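Side-chain contact in nigerythrin (PDB 1YUZ), which shows NADH peroxidase activity in vitro and carries a rubrerythrin-type diiron centre and a rubredoxin-like iron site: residues B[73-76]-B[77-81]. Sequence-based numbering, arbitrary orientation.
With FE (Fe (III) ion), chain F; FE2 (Fe (II) ion), chain G.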
loop_
_atom_site.group_PDB
_atom_site.type_symbol
_atom_site.label_atom_id
_atom_site.label_comp_id
_atom_site.label_asym_id
_atom_site.label_seq_id
_atom_site.Cartn_x
_atom_site.Cartn_y
_atom_site.Cartn_z
ATOM N N GLU B 73 5.397 -8.705 13.844
ATOM C CA GLU B 73 6.791 -8.876 13.470
ATOM C C GLU B 73 7.512 -9.745 14.501
ATOM O O GLU B 73 8.426 -10.497 14.159
ATOM C CB GLU B 73 7.494 -7.522 13.337
ATOM C CG GLU B 73 6.811 -6.503 12.420
ATOM C CD GLU B 73 6.412 -7.054 11.059
ATOM O OE1 GLU B 73 7.099 -7.954 10.525
ATOM O OE2 GLU B 73 5.410 -6.558 10.501
ATOM N N LEU B 74 7.093 -9.653 15.760
ATOM C CA LEU B 74 7.708 -10.451 16.814
ATOM C C LEU B 74 7.388 -11.929 16.583
ATOM O O LEU B 74 8.195 -12.804 16.894
ATOM C CB LEU B 74 7.203 -9.999 18.185
ATOM C CG LEU B 74 7.957 -10.575 19.385
ATOM C CD1 LEU B 74 9.446 -10.254 19.264
ATOM C CD2 LEU B 74 7.384 -9.997 20.667
ATOM N N ILE B 75 6.205 -12.201 16.039
ATOM C CA ILE B 75 5.798 -13.565 15.730
ATOM C C ILE B 75 6.701 -14.063 14.602
ATOM O O ILE B 75 7.155 -15.203 14.624
ATOM C CB ILE B 75 4.310 -13.622 15.296
ATOM C CG1 ILE B 75 3.419 -13.375 16.516
ATOM C CG2 ILE B 75 3.990 -14.975 14.652
ATOM C CD1 ILE B 75 1.948 -13.281 16.200
ATOM N N HIS B 76 6.971 -13.204 13.622
ATOM C CA HIS B 76 7.842 -13.573 12.511
ATOM C C HIS B 76 9.231 -13.911 13.042
ATOM O O HIS B 76 9.828 -14.912 12.653
ATOM C CB HIS B 76 7.929 -12.425 11.506
ATOM C CG HIS B 76 6.635 -12.146 10.807
ATOM N ND1 HIS B 76 6.426 -11.017 10.047
ATOM C CD2 HIS B 76 5.480 -12.849 10.762
ATOM C CE1 HIS B 76 5.195 -11.034 9.567
ATOM N NE2 HIS B 76 4.600 -12.136 9.987
ATOM N N ILE B 77 9.744 -13.071 13.932
ATOM C CA ILE B 77 11.056 -13.314 14.514
ATOM C C ILE B 77 11.070 -14.669 15.213
ATOM O O ILE B 77 12.023 -15.436 15.074
ATOM C CB ILE B 77 11.424 -12.212 15.522
ATOM C CG1 ILE B 77 11.674 -10.902 14.770
ATOM C CG2 ILE B 77 12.648 -12.628 16.331
ATOM C CD1 ILE B 77 11.791 -9.696 15.660
ATOM N N GLY B 78 10.008 -14.962 15.959
ATOM C CA GLY B 78 9.927 -16.233 16.660
ATOM C C GLY B 78 9.992 -17.415 15.712
ATOM O O GLY B 78 10.694 -18.390 15.977
ATOM N N LEU B 79 9.261 -17.333 14.605
ATOM C CA LEU B 79 9.248 -18.414 13.626
ATOM C C LEU B 79 10.619 -18.601 12.993
ATOM O O LEU B 79 11.085 -19.726 12.818
ATOM C CB LEU B 79 8.224 -18.124 12.528
ATOM C CG LEU B 79 6.751 -18.096 12.943
ATOM C CD1 LEU B 79 5.905 -17.661 11.760
ATOM C CD2 LEU B 79 6.324 -19.472 13.438
ATOM N N GLU B 80 11.261 -17.492 12.647
ATOM C CA GLU B 80 12.574 -17.527 12.019
ATOM C C GLU B 80 13.654 -17.965 13.002
ATOM O O GLU B 80 14.517 -18.780 12.667
ATOM C CB GLU B 80 12.883 -16.150 11.421
ATOM C CG GLU B 80 11.925 -15.829 10.270
ATOM C CD GLU B 80 11.777 -14.349 9.949
ATOM O OE1 GLU B 80 12.343 -13.494 10.660
ATOM O OE2 GLU B 80 11.071 -14.047 8.965
ATOM N N TYR B 81 13.589 -17.443 14.222
ATOM C CA TYR B 81 14.558 -17.791 15.253
ATOM C C TYR B 81 14.541 -19.288 15.559
ATOM O O TYR B 81 15.595 -19.904 15.735
ATOM C CB TYR B 81 14.267 -16.998 16.530
ATOM C CG TYR B 81 15.102 -17.418 17.716
ATOM C CD1 TYR B 81 16.489 -17.289 17.697
ATOM C CD2 TYR B 81 14.503 -17.947 18.857
ATOM C CE1 TYR B 81 17.263 -17.674 18.789
ATOM C CE2 TYR B 81 15.268 -18.339 19.955
ATOM C CZ TYR B 81 16.645 -18.198 19.913
ATOM O OH TYR B 81 17.405 -18.583 20.995
HETATM FE FE FE F . 8.177 -7.727 8.639
HETATM FE FE FE2 G . 4.926 -6.524 8.543
HETATM O O HOH W 1 7.134 -6.093 8.324
#
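Ile77 sits one helical turn beyond Glu73: its N gives a hydrogen bond to Glu73 O (2.9 Å), and its CG1 packs 3.3 Å from the same oxygen. The next turn repeats this on the buried side. Glu80 N bonds to His76 O at 3.0 Å, while Glu80 CG packs 3.3 Å from that carbonyl oxygen. Beyond CG the Glu80 chain runs extended, and its OE2 is hydrogen-bonded to Tyr123 OH. Glu73 is bent at chi2 (-49°), which brings its carboxylate across the two irons as a bridge, OE1 2.2 Å from the iron(III) and OE2 2.0 Å from the iron(II). The His76 ring turns its edge to the iron(III), with ND1 4.0 Å away and not a ligand; that nitrogen is hydrogen-bonded to Glu40 OE2 and weakly to Glu73 OE1, consistent with a second-shell position. Against these buried residues the outer side is looser: exposed Leu74 brings CD1 no closer than 4.3 Å to Ile77 CD1, and the partly exposed Ile75 and Leu79 touch just as lightly through CG2 and CD1. All this lies on helix 60-87 of the ferritin-like four-helix bundle, where Ile77 and Glu80 pack on helix 29-56, and His76 and Leu79 on helix 136-161.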